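Local coordinates for tetratricopeptide TPR_2 repeat protein (Thermobaculum terrenum, PDB 5DJS) that is of undescribed function but joins tetratricopeptide repeats to a GT-B-type domain of glycosyltransferase family 41 and holds uridine-5'-diphosphate in a pocket, at residues 354-359 and 475-480; 412-417 and 466-471; 348-353 and 360-365. The protein carries 1 engineered substitution. All blocks are in the same frame, centred on the assembly; numbering follows the deposited sequence.

Contact 1. Residues 354-359 and 475-480; sequences LLALPR and LGRDLG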
ATOM      1  N   LEU A 354      24.143   2.173  13.826  1.00 48.49           N
ATOM      2  CA  LEU A 354      25.090   1.060  13.687  1.00 48.12           C
ATOM      3  C   LEU A 354      26.545   1.434  14.024  1.00 51.89           C
ATOM      4  O   LEU A 354      27.334   0.546  14.379  1.00 51.61           O
ATOM      5  CB  LEU A 354      24.994   0.424  12.293  1.00 46.65           C
ATOM      6  CG  LEU A 354      23.704  -0.350  11.965  1.00 48.37           C
ATOM      7  CD1 LEU A 354      23.611  -0.698  10.481  1.00 47.12           C
ATOM      8  CD2 LEU A 354      23.576  -1.617  12.792  1.00 50.74           C
ATOM      9  N   LEU A 355      26.908   2.714  13.907  1.00 53.62           N
ATOM     10  CA  LEU A 355      28.227   3.173  14.358  1.00 55.07           C
ATOM     11  C   LEU A 355      28.278   3.163  15.879  1.00 60.50           C
ATOM     12  O   LEU A 355      29.242   2.671  16.467  1.00 63.17           O
ATOM     13  CB  LEU A 355      28.551   4.577  13.846  1.00 52.14           C
ATOM     14  CG  LEU A 355      28.802   4.761  12.352  1.00 53.57           C
ATOM     15  CD1 LEU A 355      29.158   6.222  12.074  1.00 53.66           C
ATOM     16  CD2 LEU A 355      29.891   3.839  11.832  1.00 53.15           C
ATOM     17  N   ALA A 356      27.226   3.701  16.498  1.00 65.74           N
ATOM     18  CA  ALA A 356      27.122   3.809  17.962  1.00 66.17           C
ATOM     19  C   ALA A 356      26.901   2.483  18.693  1.00 63.16           C
ATOM     20  O   ALA A 356      27.110   2.420  19.904  1.00 65.13           O
ATOM     21  CB  ALA A 356      26.021   4.798  18.334  1.00 68.02           C
ATOM     22  N   LEU A 357      26.455   1.451  17.973  1.00 60.73           N
ATOM     23  CA  LEU A 357      26.330   0.089  18.514  1.00 59.55           C
ATOM     24  C   LEU A 357      27.112  -0.845  17.594  1.00 60.68           C
ATOM     25  O   LEU A 357      26.518  -1.615  16.826  1.00 56.26           O
ATOM     26  CB  LEU A 357      24.860  -0.332  18.608  1.00 59.74           C
ATOM     27  CG  LEU A 357      23.990   0.494  19.562  1.00 61.06           C
ATOM     28  CD1 LEU A 357      22.519   0.174  19.350  1.00 61.84           C
ATOM     29  CD2 LEU A 357      24.382   0.273  21.014  1.00 61.74           C
ATOM     30  N   PRO A 358      28.462  -0.792  17.680  1.00 62.12           N
ATOM     31  CA  PRO A 358      29.349  -1.340  16.636  1.00 61.07           C
ATOM     32  C   PRO A 358      29.278  -2.858  16.384  1.00 62.87           C
ATOM     33  O   PRO A 358      29.850  -3.331  15.393  1.00 61.88           O
ATOM     34  CB  PRO A 358      30.746  -0.929  17.115  1.00 59.42           C
ATOM     35  CG  PRO A 358      30.609  -0.804  18.593  1.00 60.91           C
ATOM     36  CD  PRO A 358      29.230  -0.271  18.828  1.00 59.88           C
ATOM     37  N   ARG A 359      28.606  -3.604  17.266  1.00 65.64           N
ATOM     38  CA  ARG A 359      28.384  -5.039  17.079  1.00 67.67           C
ATOM     39  C   ARG A 359      26.996  -5.367  16.495  1.00 65.49           C
ATOM     40  O   ARG A 359      26.766  -6.495  16.035  1.00 62.41           O
ATOM     41  CB  ARG A 359      28.592  -5.773  18.415  1.00 74.32           C
ATOM     42  CG  ARG A 359      29.957  -5.525  19.057  1.00 79.12           C
ATOM     43  CD  ARG A 359      30.316  -6.566  20.113  1.00 84.79           C
ATOM     44  NE  ARG A 359      30.488  -7.917  19.543  1.00 91.86           N
ATOM     45  CZ  ARG A 359      29.719  -8.993  19.777  1.00 94.82           C
ATOM     46  NH1 ARG A 359      28.667  -8.953  20.600  1.00 96.18           N
ATOM     47  NH2 ARG A 359      30.015 -10.148  19.177  1.00 94.68           N
ATOM     48  N   LEU A 475      17.211   1.075  23.539  1.00 61.75           N
ATOM     49  CA  LEU A 475      16.699  -0.299  23.465  1.00 60.72           C
ATOM     50  C   LEU A 475      17.779  -1.343  23.165  1.00 60.91           C
ATOM     51  O   LEU A 475      17.685  -2.484  23.625  1.00 62.41           O
ATOM     52  CB  LEU A 475      15.594  -0.410  22.408  1.00 59.94           C
ATOM     53  CG  LEU A 475      14.265   0.317  22.636  1.00 59.44           C
ATOM     54  CD1 LEU A 475      13.321  -0.021  21.492  1.00 59.77           C
ATOM     55  CD2 LEU A 475      13.621  -0.045  23.962  1.00 60.84           C
ATOM     56  N   GLY A 476      18.782  -0.972  22.377  1.00 61.75           N
ATOM     57  CA  GLY A 476      19.889  -1.875  22.061  1.00 64.15           C
ATOM     58  C   GLY A 476      20.796  -2.176  23.244  1.00 66.50           C
ATOM     59  O   GLY A 476      21.450  -3.222  23.280  1.00 65.52           O
ATOM     60  N   ARG A 477      20.844  -1.252  24.202  1.00 68.03           N
ATOM     61  CA  ARG A 477      21.656  -1.401  25.404  1.00 70.20           C
ATOM     62  C   ARG A 477      20.899  -2.122  26.535  1.00 72.30           C
ATOM     63  O   ARG A 477      21.302  -3.213  26.944  1.00 74.44           O
ATOM     64  CB  ARG A 477      22.190  -0.031  25.836  1.00 69.86           C
ATOM     65  CG  ARG A 477      23.260   0.474  24.877  1.00 70.06           C
ATOM     66  CD  ARG A 477      23.455   1.983  24.895  1.00 69.38           C
ATOM     67  NE  ARG A 477      24.403   2.390  23.850  1.00 68.58           N
ATOM     68  CZ  ARG A 477      24.671   3.647  23.493  1.00 74.12           C
ATOM     69  NH1 ARG A 477      24.080   4.680  24.094  1.00 78.12           N
ATOM     70  NH2 ARG A 477      25.546   3.879  22.515  1.00 75.56           N
ATOM     71  N   ASP A 478      19.792  -1.544  26.999  1.00 73.42           N
ATOM     72  CA  ASP A 478      19.054  -2.080  28.164  1.00 75.11           C
ATOM     73  C   ASP A 478      18.199  -3.346  27.874  1.00 72.24           C
ATOM     74  O   ASP A 478      17.156  -3.275  27.222  1.00 68.56           O
ATOM     75  CB  ASP A 478      18.177  -0.973  28.774  1.00 76.32           C
ATOM     76  CG  ASP A 478      17.793  -1.243  30.222  1.00 79.51           C
ATOM     77  OD1 ASP A 478      17.777  -2.414  30.660  1.00 77.55           O
ATOM     78  OD2 ASP A 478      17.498  -0.262  30.931  1.00 84.65           O
ATOM     79  N   LEU A 479      18.648  -4.494  28.386  1.00 72.34           N
ATOM     80  CA  LEU A 479      17.876  -5.755  28.329  1.00 72.69           C
ATOM     81  C   LEU A 479      16.536  -5.691  29.078  1.00 69.84           C
ATOM     82  O   LEU A 479      15.577  -6.368  28.693  1.00 68.90           O
ATOM     83  CB  LEU A 479      18.697  -6.937  28.888  1.00 75.87           C
ATOM     84  CG  LEU A 479      19.645  -7.711  27.957  1.00 83.30           C
ATOM     85  CD1 LEU A 479      18.868  -8.620  27.006  1.00 84.77           C
ATOM     86  CD2 LEU A 479      20.574  -6.781  27.182  1.00 87.62           C
ATOM     87  N   GLY A 480      16.487  -4.898  30.148  1.00 64.97           N
ATOM     88  CA  GLY A 480      15.309  -4.796  31.002  1.00 64.52           C
ATOM     89  C   GLY A 480      14.108  -4.177  30.313  1.00 66.88           C
ATOM     90  O   GLY A 480      13.010  -4.751  30.329  1.00 66.59           O
TER
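A mixed apolar and polar contact between two helix ends, this one lies at the end of the Rossmann-like half away from the UDP; its centre is about 31 Å from the centre of the chain. L357, the first residue past helix 344-356 to leave helical geometry, meets G476 and R477 in the last turn of helix 465-477. L357 heads toward the other helix end from its first bond and divides its two methyls: CD1 of L357 rests against CA of G476 at 4.3 Å, while CD2 of L357 lies 3.5 Å from NE of R477. Backbones come nearest at the same place, with L357 CA and G476 CA 7.6 Å apart.

R477 reaches across because its chain is stretched from CG to NE, with chi3 at -174°. That carries the guanidinium past the leucine, whose CD2 sits obliquely to it, to the carbonyl at the end of the first helix. There NH2 of R477 gives a weak hydrogen bond to O of A356, 3.4 Å long and bent to 143° at the hydrogen; the oxygen lies at the edge of the guanidinium, in its plane. L473, one turn earlier on helix 465-477, also touches A356 and L357. Helices packed against a parallel sheet, as these two are, belong to the Rossmann-like half of a GT-B fold; here their C-terminal ends also meet.

Contact 2. Residues 412-417 and 466-471; sequences VALDTL and EEYIDI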
ATOM      1  N   VAL A 412      14.744  -5.566  17.959  1.00 49.54           N
ATOM      2  CA  VAL A 412      14.088  -4.270  17.765  1.00 47.31           C
ATOM      3  C   VAL A 412      13.777  -4.079  16.280  1.00 48.40           C
ATOM      4  O   VAL A 412      14.627  -4.364  15.429  1.00 50.85           O
ATOM      5  CB  VAL A 412      15.014  -3.119  18.209  1.00 44.91           C
ATOM      6  CG1 VAL A 412      14.398  -1.753  17.909  1.00 42.33           C
ATOM      7  CG2 VAL A 412      15.365  -3.252  19.688  1.00 45.06           C
ATOM      8  N   ALA A 413      12.578  -3.579  15.974  1.00 46.71           N
ATOM      9  CA  ALA A 413      12.209  -3.223  14.598  1.00 43.36           C
ATOM     10  C   ALA A 413      12.345  -1.726  14.371  1.00 41.03           C
ATOM     11  O   ALA A 413      12.017  -0.924  15.247  1.00 38.86           O
ATOM     12  CB  ALA A 413      10.798  -3.661  14.303  1.00 45.12           C
ATOM     13  N   LEU A 414      12.840  -1.355  13.195  1.00 41.93           N
ATOM     14  CA  LEU A 414      13.003   0.053  12.816  1.00 41.93           C
ATOM     15  C   LEU A 414      12.033   0.386  11.698  1.00 38.68           C
ATOM     16  O   LEU A 414      11.946  -0.350  10.716  1.00 36.02           O
ATOM     17  CB  LEU A 414      14.438   0.319  12.357  1.00 43.01           C
ATOM     18  CG  LEU A 414      15.533   0.038  13.385  1.00 44.16           C
ATOM     19  CD1 LEU A 414      16.909   0.171  12.753  1.00 45.04           C
ATOM     20  CD2 LEU A 414      15.411   0.964  14.582  1.00 45.34           C
ATOM     21  N   ASP A 415      11.309   1.489  11.854  1.00 37.83           N
ATOM     22  CA  ASP A 415      10.307   1.923  10.869  1.00 40.36           C
ATOM     23  C   ASP A 415      10.912   2.942   9.920  1.00 38.51           C
ATOM     24  O   ASP A 415      11.838   3.663  10.287  1.00 38.68           O
ATOM     25  CB  ASP A 415       9.112   2.539  11.594  1.00 41.35           C
ATOM     26  CG  ASP A 415       8.018   3.025  10.657  1.00 43.04           C
ATOM     27  OD1 ASP A 415       7.683   2.286   9.707  1.00 44.41           O
ATOM     28  OD2 ASP A 415       7.499   4.153  10.876  1.00 42.95           O
ATOM     29  N   THR A 416      10.378   2.997   8.704  1.00 37.45           N
ATOM     30  CA  THR A 416      10.893   3.894   7.666  1.00 36.83           C
ATOM     31  C   THR A 416      10.336   5.318   7.754  1.00 38.50           C
ATOM     32  O   THR A 416       9.308   5.576   8.386  1.00 38.67           O
ATOM     33  CB  THR A 416      10.604   3.332   6.267  1.00 35.37           C
ATOM     34  OG1 THR A 416       9.224   2.968   6.176  1.00 35.97           O
ATOM     35  CG2 THR A 416      11.454   2.099   6.002  1.00 34.68           C
ATOM     36  N   LEU A 417      11.063   6.233   7.126  1.00 40.23           N
ATOM     37  CA  LEU A 417      10.628   7.606   6.921  1.00 42.53           C
ATOM     38  C   LEU A 417      11.070   8.050   5.506  1.00 43.58           C
ATOM     39  O   LEU A 417      12.003   7.463   4.948  1.00 39.45           O
ATOM     40  CB  LEU A 417      11.230   8.527   7.988  1.00 43.27           C
ATOM     41  CG  LEU A 417      12.754   8.465   8.191  1.00 45.19           C
ATOM     42  CD1 LEU A 417      13.430   9.827   8.083  1.00 43.95           C
ATOM     43  CD2 LEU A 417      13.084   7.821   9.525  1.00 48.07           C
ATOM     44  N   GLU A 466      17.106  12.806  15.599  1.00 70.58           N
ATOM     45  CA  GLU A 466      18.121  12.469  16.596  1.00 74.36           C
ATOM     46  C   GLU A 466      17.481  11.759  17.803  1.00 70.48           C
ATOM     47  O   GLU A 466      18.137  10.952  18.462  1.00 73.16           O
ATOM     48  CB  GLU A 466      18.976  13.698  16.970  1.00 79.99           C
ATOM     49  CG  GLU A 466      18.542  14.485  18.199  1.00 85.83           C
ATOM     50  CD  GLU A 466      19.226  15.838  18.320  1.00 89.69           C
ATOM     51  OE1 GLU A 466      19.071  16.487  19.377  1.00 90.43           O
ATOM     52  OE2 GLU A 466      19.917  16.259  17.365  1.00 92.15           O
ATOM     53  N   GLU A 467      16.203  12.046  18.072  1.00 65.57           N
ATOM     54  CA  GLU A 467      15.433  11.313  19.087  1.00 61.50           C
ATOM     55  C   GLU A 467      15.136   9.878  18.635  1.00 57.26           C
ATOM     56  O   GLU A 467      15.065   8.966  19.460  1.00 55.13           O
ATOM     57  CB  GLU A 467      14.133  12.061  19.425  1.00 62.66           C
ATOM     58  CG  GLU A 467      13.329  11.463  20.580  1.00 67.18           C
ATOM     59  CD  GLU A 467      12.101  12.282  20.970  1.00 69.70           C
ATOM     60  OE1 GLU A 467      11.860  13.366  20.383  1.00 69.36           O
ATOM     61  OE2 GLU A 467      11.370  11.833  21.881  1.00 71.20           O
ATOM     62  N   TYR A 468      14.936   9.697  17.329  1.00 55.03           N
ATOM     63  CA  TYR A 468      14.771   8.368  16.718  1.00 53.13           C
ATOM     64  C   TYR A 468      15.974   7.497  17.044  1.00 54.72           C
ATOM     65  O   TYR A 468      15.809   6.367  17.499  1.00 54.95           O
ATOM     66  CB  TYR A 468      14.610   8.507  15.198  1.00 49.41           C
ATOM     67  CG  TYR A 468      14.428   7.230  14.386  1.00 45.53           C
ATOM     68  CD1 TYR A 468      15.515   6.415  14.050  1.00 42.99           C
ATOM     69  CD2 TYR A 468      13.178   6.881  13.878  1.00 44.52           C
ATOM     70  CE1 TYR A 468      15.345   5.278  13.272  1.00 40.89           C
ATOM     71  CE2 TYR A 468      13.001   5.740  13.103  1.00 40.64           C
ATOM     72  CZ  TYR A 468      14.083   4.946  12.801  1.00 39.23           C
ATOM     73  OH  TYR A 468      13.895   3.822  12.043  1.00 37.82           O
ATOM     74  N   ILE A 469      17.170   8.047  16.824  1.00 56.72           N
ATOM     75  CA  ILE A 469      18.437   7.354  17.102  1.00 56.40           C
ATOM     76  C   ILE A 469      18.521   6.972  18.587  1.00 57.91           C
ATOM     77  O   ILE A 469      18.746   5.801  18.910  1.00 58.51           O
ATOM     78  CB  ILE A 469      19.666   8.219  16.705  1.00 56.62           C
ATOM     79  CG1 ILE A 469      19.726   8.416  15.181  1.00 56.87           C
ATOM     80  CG2 ILE A 469      20.969   7.570  17.160  1.00 56.40           C
ATOM     81  CD1 ILE A 469      20.601   9.572  14.732  1.00 55.77           C
ATOM     82  N   ASP A 470      18.319   7.962  19.467  1.00 57.70           N
ATOM     83  CA  ASP A 470      18.417   7.786  20.933  1.00 57.98           C
ATOM     84  C   ASP A 470      17.519   6.676  21.476  1.00 58.79           C
ATOM     85  O   ASP A 470      17.944   5.904  22.340  1.00 60.42           O
ATOM     86  CB  ASP A 470      18.086   9.090  21.677  1.00 58.28           C
ATOM     87  CG  ASP A 470      19.140  10.165  21.490  1.00 59.48           C
ATOM     88  OD1 ASP A 470      20.187   9.911  20.862  1.00 65.21           O
ATOM     89  OD2 ASP A 470      18.917  11.290  21.970  1.00 61.06           O
ATOM     90  N   ILE A 471      16.289   6.602  20.969  1.00 58.39           N
ATOM     91  CA  ILE A 471      15.354   5.547  21.375  1.00 58.50           C
ATOM     92  C   ILE A 471      15.874   4.169  20.947  1.00 56.06           C
ATOM     93  O   ILE A 471      15.812   3.222  21.730  1.00 56.80           O
ATOM     94  CB  ILE A 471      13.917   5.818  20.859  1.00 59.89           C
ATOM     95  CG1 ILE A 471      13.334   7.040  21.587  1.00 61.81           C
ATOM     96  CG2 ILE A 471      13.006   4.613  21.092  1.00 60.94           C
ATOM     97  CD1 ILE A 471      12.087   7.633  20.963  1.00 61.09           C
TER
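One tyrosine, Y468, makes all the cross-contacts here, reaching from helix 465-477 to the end of strand 412-414 and the loop that follows it. The polar part centres on a hydrogen bond: OH of Y468 donates to the backbone O of D415 at 2.7 Å. The hydroxyl arrives in the carbonyl plane on a lone pair, with a C=O...donor angle of 143°, and the oxygen in turn lies near the plane of the ring, at its edge. NE1 of W350 also bonds this hydroxyl. With chi1 at 180°, the ring is swung out opposite the backbone N of Y468 and can span the gap from a helix whose nearest CA is still 9.4 Å from the CA of L414.

Van der Waals contacts surround that bond. CB of L414 packs 3.6 Å from OH of Y468, and the one apolar side-chain pair is CD2 of L417 with CE2 of Y468, 4.1 Å apart and oblique to the ring. L417 points toward the helix; L414 and the tyrosine meet at a slant.

The carboxylate of D415 takes no part in gripping the tyrosine. It is held by T448, S420 and the backbone N of G421, and it ends about 6 Å from the bound UDP; the tyrosine thus holds the main chain, not the side chain, of a residue near the nucleotide.

All four touching residues are buried. Strand 412-414 runs between 332-335 and 435-438 in the parallel sheet, while helix 344-356 borders the contact, touching L414 through W350, L417 through V346 and Y468 through L349.

Contact 3. Residues 348-353 and 360-365; sequences DLWAKI and ARLRLI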
ATOM      1  N   ASP A 348      20.788   7.248   6.417  1.00 51.65           N
ATOM      2  CA  ASP A 348      21.639   8.123   7.236  1.00 53.48           C
ATOM      3  C   ASP A 348      21.484   7.809   8.733  1.00 53.06           C
ATOM      4  O   ASP A 348      22.481   7.702   9.452  1.00 55.66           O
ATOM      5  CB  ASP A 348      21.326   9.614   6.980  1.00 56.35           C
ATOM      6  CG  ASP A 348      21.786  10.116   5.587  1.00 57.96           C
ATOM      7  OD1 ASP A 348      22.552   9.428   4.872  1.00 59.61           O
ATOM      8  OD2 ASP A 348      21.378  11.231   5.208  1.00 56.92           O
ATOM      9  N   LEU A 349      20.239   7.645   9.186  1.00 52.26           N
ATOM     10  CA  LEU A 349      19.943   7.351  10.596  1.00 47.65           C
ATOM     11  C   LEU A 349      20.360   5.946  11.007  1.00 45.81           C
ATOM     12  O   LEU A 349      20.966   5.758  12.063  1.00 42.95           O
ATOM     13  CB  LEU A 349      18.447   7.527  10.888  1.00 47.10           C
ATOM     14  CG  LEU A 349      17.796   8.890  10.642  1.00 48.09           C
ATOM     15  CD1 LEU A 349      16.442   8.955  11.351  1.00 47.97           C
ATOM     16  CD2 LEU A 349      18.681  10.063  11.070  1.00 47.66           C
ATOM     17  N   TRP A 350      20.015   4.963  10.181  1.00 45.21           N
ATOM     18  CA  TRP A 350      20.377   3.566  10.457  1.00 46.21           C
ATOM     19  C   TRP A 350      21.892   3.356  10.551  1.00 47.16           C
ATOM     20  O   TRP A 350      22.357   2.522  11.334  1.00 43.80           O
ATOM     21  CB  TRP A 350      19.781   2.611   9.414  1.00 44.85           C
ATOM     22  CG  TRP A 350      18.276   2.502   9.445  1.00 44.16           C
ATOM     23  CD1 TRP A 350      17.416   3.038  10.368  1.00 43.55           C
ATOM     24  CD2 TRP A 350      17.466   1.783   8.519  1.00 44.79           C
ATOM     25  NE1 TRP A 350      16.121   2.712  10.057  1.00 43.28           N
ATOM     26  CE2 TRP A 350      16.119   1.935   8.929  1.00 44.06           C
ATOM     27  CE3 TRP A 350      17.742   1.038   7.363  1.00 45.99           C
ATOM     28  CZ2 TRP A 350      15.048   1.363   8.225  1.00 43.96           C
ATOM     29  CZ3 TRP A 350      16.677   0.464   6.665  1.00 45.71           C
ATOM     30  CH2 TRP A 350      15.347   0.634   7.100  1.00 45.14           C
ATOM     31  N   ALA A 351      22.646   4.115   9.760  1.00 49.91           N
ATOM     32  CA  ALA A 351      24.102   4.095   9.825  1.00 52.27           C
ATOM     33  C   ALA A 351      24.600   4.629  11.166  1.00 55.18           C
ATOM     34  O   ALA A 351      25.448   3.999  11.798  1.00 58.86           O
ATOM     35  CB  ALA A 351      24.701   4.900   8.680  1.00 52.22           C
ATOM     36  N   LYS A 352      24.065   5.773  11.598  1.00 54.94           N
ATOM     37  CA  LYS A 352      24.457   6.391  12.877  1.00 55.79           C
ATOM     38  C   LYS A 352      24.178   5.509  14.095  1.00 53.13           C
ATOM     39  O   LYS A 352      24.979   5.469  15.030  1.00 54.72           O
ATOM     40  CB  LYS A 352      23.788   7.758  13.054  1.00 59.52           C
ATOM     41  CG  LYS A 352      24.383   8.825  12.150  1.00 64.16           C
ATOM     42  CD  LYS A 352      23.690  10.163  12.316  1.00 71.86           C
ATOM     43  CE  LYS A 352      24.224  11.169  11.308  1.00 77.89           C
ATOM     44  NZ  LYS A 352      23.481  12.455  11.391  1.00 83.29           N
ATOM     45  N   ILE A 353      23.047   4.810  14.068  1.00 49.87           N
ATOM     46  CA  ILE A 353      22.725   3.764  15.047  1.00 47.10           C
ATOM     47  C   ILE A 353      23.776   2.640  15.020  1.00 48.52           C
ATOM     48  O   ILE A 353      24.242   2.209  16.072  1.00 48.09           O
ATOM     49  CB  ILE A 353      21.310   3.173  14.793  1.00 47.11           C
ATOM     50  CG1 ILE A 353      20.223   4.201  15.154  1.00 46.56           C
ATOM     51  CG2 ILE A 353      21.083   1.883  15.575  1.00 48.27           C
ATOM     52  CD1 ILE A 353      18.856   3.917  14.564  1.00 44.58           C
ATOM     53  N   ALA A 360      26.082  -4.390  16.500  1.00 62.95           N
ATOM     54  CA  ALA A 360      24.701  -4.606  16.036  1.00 59.96           C
ATOM     55  C   ALA A 360      24.630  -4.904  14.538  1.00 56.41           C
ATOM     56  O   ALA A 360      25.430  -4.391  13.758  1.00 52.59           O
ATOM     57  CB  ALA A 360      23.832  -3.397  16.355  1.00 59.59           C
ATOM     58  N   ARG A 361      23.658  -5.726  14.160  1.00 52.74           N
ATOM     59  CA  ARG A 361      23.427  -6.114  12.776  1.00 51.27           C
ATOM     60  C   ARG A 361      22.036  -5.652  12.373  1.00 50.61           C
ATOM     61  O   ARG A 361      21.149  -5.612  13.217  1.00 49.32           O
ATOM     62  CB  ARG A 361      23.529  -7.633  12.638  1.00 53.19           C
ATOM     63  CG  ARG A 361      24.897  -8.195  12.999  1.00 53.97           C
ATOM     64  CD  ARG A 361      24.889  -9.716  13.089  1.00 54.98           C
ATOM     65  NE  ARG A 361      24.552 -10.364  11.822  1.00 58.24           N
ATOM     66  CZ  ARG A 361      25.354 -10.439  10.748  1.00 62.50           C
ATOM     67  NH1 ARG A 361      26.571  -9.894  10.743  1.00 62.03           N
ATOM     68  NH2 ARG A 361      24.926 -11.060   9.649  1.00 62.31           N
ATOM     69  N   LEU A 362      21.858  -5.293  11.094  1.00 51.34           N
ATOM     70  CA  LEU A 362      20.556  -4.878  10.540  1.00 48.56           C
ATOM     71  C   LEU A 362      20.049  -5.897   9.532  1.00 51.34           C
ATOM     72  O   LEU A 362      20.785  -6.314   8.637  1.00 53.77           O
ATOM     73  CB  LEU A 362      20.665  -3.514   9.871  1.00 47.71           C
ATOM     74  CG  LEU A 362      19.403  -2.931   9.233  1.00 48.03           C
ATOM     75  CD1 LEU A 362      18.264  -2.752  10.232  1.00 49.46           C
ATOM     76  CD2 LEU A 362      19.738  -1.597   8.591  1.00 47.59           C
ATOM     77  N   ARG A 363      18.779  -6.270   9.674  1.00 55.18           N
ATOM     78  CA  ARG A 363      18.156  -7.339   8.897  1.00 56.72           C
ATOM     79  C   ARG A 363      17.006  -6.786   8.051  1.00 52.33           C
ATOM     80  O   ARG A 363      15.959  -6.429   8.590  1.00 51.97           O
ATOM     81  CB  ARG A 363      17.618  -8.388   9.866  1.00 61.71           C
ATOM     82  CG  ARG A 363      17.016  -9.633   9.223  1.00 66.54           C
ATOM     83  CD  ARG A 363      18.004 -10.784   9.158  1.00 74.49           C
ATOM     84  NE  ARG A 363      17.360 -12.054   9.500  1.00 85.29           N
ATOM     85  CZ  ARG A 363      17.376 -12.646  10.699  1.00 88.47           C
ATOM     86  NH1 ARG A 363      18.022 -12.114  11.742  1.00 89.82           N
ATOM     87  NH2 ARG A 363      16.730 -13.801  10.858  1.00 89.59           N
ATOM     88  N   LEU A 364      17.203  -6.715   6.736  1.00 49.70           N
ATOM     89  CA  LEU A 364      16.152  -6.275   5.812  1.00 48.27           C
ATOM     90  C   LEU A 364      15.591  -7.466   5.054  1.00 48.16           C
ATOM     91  O   LEU A 364      16.338  -8.361   4.645  1.00 48.33           O
ATOM     92  CB  LEU A 364      16.682  -5.240   4.821  1.00 47.64           C
ATOM     93  CG  LEU A 364      17.456  -4.057   5.387  1.00 49.69           C
ATOM     94  CD1 LEU A 364      17.862  -3.118   4.260  1.00 51.28           C
ATOM     95  CD2 LEU A 364      16.639  -3.309   6.430  1.00 50.67           C
ATOM     96  N   ILE A 365      14.272  -7.482   4.888  1.00 48.58           N
ATOM     97  CA  ILE A 365      13.593  -8.504   4.091  1.00 51.52           C
ATOM     98  C   ILE A 365      12.551  -7.813   3.230  1.00 55.20           C
ATOM     99  O   ILE A 365      11.624  -7.179   3.749  1.00 61.50           O
ATOM    100  CB  ILE A 365      12.887  -9.564   4.958  1.00 50.86           C
ATOM    101  CG1 ILE A 365      13.879 -10.262   5.898  1.00 50.89           C
ATOM    102  CG2 ILE A 365      12.221 -10.604   4.065  1.00 51.50           C
ATOM    103  CD1 ILE A 365      13.221 -11.061   7.001  1.00 51.18           C
TER
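The benzo half of the W350 indole meets two leucines of strand 361-365, L362 and L364, and across the two segments the contact is wholly apolar. L362 meets the tryptophan at about a right angle: its CD2 methyl comes within 3.5 Å of CE3 of W350, approaching the ring obliquely. Next on the same side of the strand, L364 crosses at a slant, and its CD2 lies 3.8 Å from CZ3 of W350. The two methyls thus touch adjacent atoms of the six-membered ring.

L362 has CG opposite the backbone N, chi1 180°, whereas in L364 it stands opposite the carbonyl carbon, chi1 -50°; from these different starts both leucines deliver a CD2 to the indole. The helix and strand come nearest at W350 and L362, whose CA atoms are 8.4 Å apart.

The contact lies in the beta-alpha-beta unit made by strand 332-335, helix 344-356 and strand 361-365. I365, at the end of the last strand, touches the UDP. Strand 361-365 runs between 392-395 and 332-335 in the parallel sheet; L392 and L394 of the former touch L362 and L364, and C335 of the latter touches W350.

Along the chain, contact 3 closes first and most locally, when strand 361-365 returns alongside helix 344-356. Contact 1 opens at the end of that helix, before the strand begins, so the two cross in sequence; it closes only at 475-480, more than a hundred residues later. Contact 2 opens at 412-417 and closes at 466-471, nested within that long loop and in series after contact 3. The centres are only 10 to 12 Å apart. W350 NE1 and Y468 OH, 3.2 Å apart, probably share a hydrogen bond joining contacts 3 and 2. Together the three fasten helices 344-356 and 465-477 to each other and to the sheet of the UDP-binding half.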